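6-phosphogluconolactonase (Shewanella baltica, PDB 3NWP) probably hydrolyses 6-phosphogluconolactone to 6-phosphogluconate, the lactonase step of the oxidative pentose phosphate pathway. Local coordinates at residues Ser40-Gly45 and Thr69-Arg74; Met137-His142 and Glu196-Val201. One frame throughout, in Å; residues are numbered along the deposited sequence.

Contact 1. Residues Ser40-Gly45 and Thr69-Arg74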
loop_
_atom_site.group_PDB
_atom_site.type_symbol
_atom_site.label_atom_id
_atom_site.label_comp_id
_atom_site.label_asym_id
_atom_site.label_seq_id
_atom_site.Cartn_x
_atom_site.Cartn_y
_atom_site.Cartn_z
ATOM N N SER A 40 -7.120 11.097 1.321
ATOM C CA SER A 40 -5.909 10.489 0.777
ATOM C C SER A 40 -5.988 8.971 0.835
ATOM O O SER A 40 -6.482 8.364 1.796
ATOM C CB SER A 40 -4.648 10.993 1.457
ATOM O OG SER A 40 -4.686 10.759 2.831
ATOM N N LEU A 41 -5.534 8.372 -0.262
ATOM C CA LEU A 41 -5.490 6.932 -0.502
ATOM C C LEU A 41 -4.074 6.508 -0.917
ATOM O O LEU A 41 -3.469 7.120 -1.808
ATOM C CB LEU A 41 -6.423 6.613 -1.621
ATOM C CG LEU A 41 -6.441 5.194 -2.160
ATOM C CD1 LEU A 41 -6.932 4.176 -1.107
ATOM C CD2 LEU A 41 -7.294 5.069 -3.513
ATOM N N VAL A 42 -3.553 5.460 -0.282
ATOM C CA VAL A 42 -2.288 4.841 -0.671
ATOM C C VAL A 42 -2.645 3.476 -1.179
ATOM O O VAL A 42 -3.376 2.711 -0.542
ATOM C CB VAL A 42 -1.348 4.711 0.518
ATOM C CG1 VAL A 42 -0.064 3.921 0.124
ATOM C CG2 VAL A 42 -1.013 6.150 1.127
ATOM N N VAL A 43 -2.162 3.130 -2.364
ATOM C CA VAL A 43 -2.350 1.814 -2.915
ATOM C C VAL A 43 -1.019 1.096 -3.205
ATOM O O VAL A 43 0.018 1.758 -3.422
ATOM C CB VAL A 43 -3.193 1.815 -4.186
ATOM C CG1 VAL A 43 -4.633 2.373 -3.852
ATOM C CG2 VAL A 43 -2.553 2.677 -5.347
ATOM N N SER A 44 -1.085 -0.233 -3.272
ATOM C CA SER A 44 0.033 -1.069 -3.604
ATOM C C SER A 44 -0.111 -1.691 -4.990
ATOM O O SER A 44 -1.203 -1.724 -5.565
ATOM C CB SER A 44 0.210 -2.154 -2.529
ATOM O OG SER A 44 0.424 -1.585 -1.241
ATOM N N GLY A 45 1.014 -2.164 -5.519
ATOM C CA GLY A 45 1.102 -2.691 -6.885
ATOM C C GLY A 45 0.969 -4.181 -6.990
ATOM O O GLY A 45 0.367 -4.854 -6.138
ATOM N N THR A 69 -1.503 8.078 -3.823
ATOM C CA THR A 69 -0.111 7.764 -4.064
ATOM C C THR A 69 0.138 6.261 -3.864
ATOM O O THR A 69 -0.797 5.483 -3.642
ATOM C CB THR A 69 0.847 8.652 -3.242
ATOM O OG1 THR A 69 2.186 8.549 -3.785
ATOM C CG2 THR A 69 0.864 8.330 -1.741
ATOM N N LEU A 70 1.394 5.850 -3.981
ATOM C CA LEU A 70 1.835 4.475 -3.946
ATOM C C LEU A 70 2.507 4.130 -2.628
ATOM O O LEU A 70 3.226 4.959 -2.027
ATOM C CB LEU A 70 2.880 4.252 -5.071
ATOM C CG LEU A 70 2.426 4.613 -6.490
ATOM C CD1 LEU A 70 3.588 4.514 -7.491
ATOM C CD2 LEU A 70 1.263 3.705 -6.903
ATOM N N ALA A 71 2.305 2.900 -2.176
ATOM C CA ALA A 71 3.025 2.396 -1.017
ATOM C C ALA A 71 4.524 2.285 -1.273
ATOM O O ALA A 71 5.320 2.398 -0.337
ATOM C CB ALA A 71 2.437 1.031 -0.533
ATOM N N ASP A 72 4.850 2.003 -2.525
ATOM C CA ASP A 72 6.237 1.775 -2.976
ATOM C C ASP A 72 6.299 1.805 -4.473
ATOM O O ASP A 72 5.279 1.780 -5.178
ATOM C CB ASP A 72 6.809 0.458 -2.416
ATOM C CG ASP A 72 6.217 -0.790 -3.044
ATOM O OD1 ASP A 72 5.011 -0.800 -3.292
ATOM O OD2 ASP A 72 6.918 -1.775 -3.240
ATOM N N GLU A 73 7.519 1.863 -4.973
ATOM C CA GLU A 73 7.720 1.937 -6.407
ATOM C C GLU A 73 9.058 1.324 -6.745
ATOM O O GLU A 73 9.989 1.367 -5.980
ATOM C CB GLU A 73 7.607 3.385 -6.909
ATOM C CG GLU A 73 7.835 3.593 -8.394
ATOM C CD GLU A 73 6.830 2.822 -9.263
ATOM O OE1 GLU A 73 6.957 1.591 -9.385
ATOM O OE2 GLU A 73 5.891 3.506 -9.781
ATOM N N ARG A 74 9.121 0.695 -7.914
ATOM C CA ARG A 74 10.386 0.211 -8.481
ATOM C C ARG A 74 11.035 1.359 -9.223
ATOM O O ARG A 74 10.355 2.148 -9.930
ATOM C CB ARG A 74 10.121 -0.944 -9.436
ATOM C CG ARG A 74 9.646 -2.258 -8.793
ATOM C CD ARG A 74 8.176 -2.205 -8.357
ATOM N NE ARG A 74 7.733 -3.501 -7.871
ATOM C CZ ARG A 74 7.446 -4.543 -8.649
ATOM N NH1 ARG A 74 7.488 -4.458 -9.989
ATOM N NH2 ARG A 74 7.092 -5.695 -8.082
HETATM O O HOH W 1 3.428 -2.707 -4.039
#
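V42 and V43 run parallel to T69 and L70 as neighbouring strands of the central sheet, joined by three backbone hydrogen bonds. T69 N donates to L41 O (3.0 Å), V43 N to T69 O (3.0 Å) and A71 N to V43 O (2.8 Å). The last donor stands 36° above the carbonyl plane of V43, at the point where strand 66-74 breaks its run at A71.

The tight part is the face bearing V42 and T69. The two side chains lie side by side and point the same way, their CG2 methyls 4.1 Å apart. With V42 CG1 anti to its backbone N (chi1 174°), that methyl lies over the start of A71, 3.5 Å from A71 N. F130 and L178 close over V42, while T69 OG1 is bonded to R103 O. On the reverse face V43 CG2 and L70 CD2 only just meet, at 4.2 Å, and the two residues share V88 of helix 84-91 as a cover.

Beyond A71 the two segments part. S44 OG still touches A71 CB at 3.4 Å, although its hydrogen bond is to V134 O. Farther on, a water bridges the gap: it accepts from G45 N and donates to D72 OD1 (2.6 Å), whereas D72 OD2 is held by S145 OG.

Strand 39-43, helix 50-58 and strand 66-74 form a beta-alpha-beta unit, whose strands are joined here. A largely aliphatic ladder with three backbone bonds, giving way to a polar end bridged by a water, is consistent with the Rossmann-like plan, in which the active site lies at the C-terminal edge of the parallel strands.

Contact 2. Residues Met137-His142 and Glu196-Val201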
loop_
_atom_site.group_PDB
_atom_site.type_symbol
_atom_site.label_atom_id
_atom_site.label_comp_id
_atom_site.label_asym_id
_atom_site.label_seq_id
_atom_site.Cartn_x
_atom_site.Cartn_y
_atom_site.Cartn_z
HETATM N N MSE A 137 1.167 -8.359 0.604
HETATM C CA MSE A 137 2.210 -9.076 1.349
HETATM C C MSE A 137 2.827 -10.081 0.406
HETATM O O MSE A 137 2.140 -10.840 -0.260
HETATM C CB MSE A 137 1.602 -9.765 2.530
HETATM C CG MSE A 137 2.564 -10.583 3.431
HETATM SE SE MSE A 137 1.740 -11.765 4.649
HETATM C CE MSE A 137 1.163 -12.966 3.346
ATOM N N GLY A 138 4.172 -10.120 0.399
ATOM C CA GLY A 138 4.880 -11.112 -0.396
ATOM C C GLY A 138 4.961 -12.458 0.318
ATOM O O GLY A 138 4.674 -12.587 1.498
ATOM N N ASN A 139 5.360 -13.476 -0.435
ATOM C CA ASN A 139 5.543 -14.817 0.135
ATOM C C ASN A 139 6.683 -14.888 1.126
ATOM O O ASN A 139 6.781 -15.858 1.905
ATOM C CB ASN A 139 5.734 -15.858 -0.986
ATOM C CG ASN A 139 4.478 -16.118 -1.761
ATOM O OD1 ASN A 139 3.387 -16.089 -1.222
ATOM N ND2 ASN A 139 4.639 -16.387 -3.054
ATOM N N ASP A 140 7.548 -13.867 1.139
ATOM C CA ASP A 140 8.596 -13.686 2.132
ATOM C C ASP A 140 8.191 -12.881 3.381
ATOM O O ASP A 140 9.019 -12.586 4.232
ATOM C CB ASP A 140 9.848 -13.017 1.478
ATOM C CG ASP A 140 9.564 -11.611 0.966
ATOM O OD1 ASP A 140 8.389 -11.230 0.899
ATOM O OD2 ASP A 140 10.513 -10.891 0.528
ATOM N N GLY A 141 6.916 -12.460 3.435
ATOM C CA GLY A 141 6.464 -11.563 4.492
ATOM C C GLY A 141 6.727 -10.082 4.367
ATOM O O GLY A 141 6.420 -9.344 5.302
ATOM N N HIS A 142 7.296 -9.651 3.232
ATOM C CA HIS A 142 7.496 -8.226 2.978
ATOM C C HIS A 142 6.159 -7.552 2.724
ATOM O O HIS A 142 5.184 -8.221 2.324
ATOM C CB HIS A 142 8.481 -7.936 1.811
ATOM C CG HIS A 142 7.884 -7.838 0.449
ATOM N ND1 HIS A 142 7.743 -8.916 -0.395
ATOM C CD2 HIS A 142 7.432 -6.755 -0.239
ATOM C CE1 HIS A 142 7.229 -8.506 -1.547
ATOM N NE2 HIS A 142 7.031 -7.201 -1.477
ATOM N N GLU A 196 -4.127 -19.871 -1.371
ATOM C CA GLU A 196 -3.756 -20.685 -0.212
ATOM C C GLU A 196 -2.330 -20.413 0.257
ATOM O O GLU A 196 -2.076 -20.405 1.470
ATOM C CB GLU A 196 -3.964 -22.167 -0.537
ATOM C CG GLU A 196 -5.412 -22.588 -0.418
ATOM N N GLN A 197 -1.406 -20.157 -0.660
ATOM C CA GLN A 197 -0.044 -19.832 -0.254
ATOM C C GLN A 197 0.021 -18.562 0.603
ATOM O O GLN A 197 0.663 -18.538 1.663
ATOM C CB GLN A 197 0.946 -19.710 -1.435
ATOM C CG GLN A 197 2.349 -19.345 -0.953
ATOM C CD GLN A 197 3.408 -19.524 -2.022
ATOM O OE1 GLN A 197 3.087 -19.648 -3.204
ATOM N NE2 GLN A 197 4.679 -19.514 -1.615
ATOM N N LYS A 198 -0.631 -17.502 0.134
ATOM C CA LYS A 198 -0.657 -16.265 0.939
ATOM C C LYS A 198 -1.312 -16.487 2.286
ATOM O O LYS A 198 -0.922 -15.867 3.302
ATOM C CB LYS A 198 -1.383 -15.138 0.182
ATOM C CG LYS A 198 -0.643 -14.549 -1.001
ATOM C CD LYS A 198 0.730 -13.967 -0.627
ATOM C CE LYS A 198 1.460 -13.375 -1.830
ATOM N NZ LYS A 198 0.752 -12.121 -2.354
ATOM N N LEU A 199 -2.353 -17.312 2.343
ATOM C CA LEU A 199 -2.987 -17.573 3.656
ATOM C C LEU A 199 -1.962 -18.263 4.577
ATOM O O LEU A 199 -1.847 -17.886 5.762
ATOM C CB LEU A 199 -4.256 -18.420 3.539
ATOM C CG LEU A 199 -4.958 -18.764 4.855
ATOM C CD1 LEU A 199 -5.527 -17.490 5.415
ATOM C CD2 LEU A 199 -5.999 -19.886 4.565
ATOM N N SER A 200 -1.212 -19.226 4.038
ATOM C CA SER A 200 -0.190 -19.910 4.835
ATOM C C SER A 200 0.875 -18.921 5.355
ATOM O O SER A 200 1.258 -18.966 6.522
ATOM C CB SER A 200 0.492 -21.001 3.989
ATOM O OG SER A 200 1.520 -21.637 4.741
ATOM N N VAL A 201 1.339 -18.030 4.481
ATOM C CA VAL A 201 2.339 -17.012 4.852
ATOM C C VAL A 201 1.785 -16.037 5.886
ATOM O O VAL A 201 2.458 -15.633 6.808
ATOM C CB VAL A 201 2.895 -16.303 3.588
ATOM C CG1 VAL A 201 3.821 -15.137 3.932
ATOM C CG2 VAL A 201 3.553 -17.369 2.667
HETATM O O HOH W 2 -0.891 -9.481 -1.336
HETATM O O HOH W 3 6.440 -18.763 1.084
#
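The side-chain amides of N139 and Q197 stack face to face, their planes 8° apart, with Q197 NE2 lying 3.4 Å from N139 CG. The two amide nitrogens, both donors, are neighbours without being bonded; a water instead donates to N139 O and accepts, weakly, from Q197 NE2. K198 passes N139 at about a right angle, its CE against OD1. Within the loop, G138 N lies over one face of the H142 ring, toward its rim. At the ring edge H142 ND1 gives an in-plane bond to the syn lone pair of D140 OD1 (2.7 Å), an oxygen that also accepts from H142 N in an Asx turn.

Bends at chi2 and chi4 (-58° and 68°) bring K198 NZ to M137 O, 2.8 Å away. A leucine here would probably leave M137 O without its ammonium donor and the loop less firmly tied to the helix. V201 CG1 packs tightly on CE of M137, a selenomethionine (3.5 Å).

The contact thus sets the loop that follows strand 132-135 against the first turns of helix 196-206, while M137 also reaches L191 and L193 of strand 189-194, and M214 touches V201.

Overall arrangement
Contact 1 belongs to the core, its centre about 5 Å from that of the chain, whereas the centre of contact 2 lies about 15 Å out and that contact is only partly buried. Their centres are about 19 Å apart, and they do not touch. They share no element, yet strand 132-135 relates them: it pairs with strand 39-43 of contact 1 and runs into the loop of contact 2, while its other neighbour, strand 189-194, leads into helix 196-206. Chemistry follows place. The inner contact rests on a regular backbone ladder flanked by aliphatic groups; the outer one depends on side chains, with a lysine, stacked amides and bridging waters around a small apolar patch.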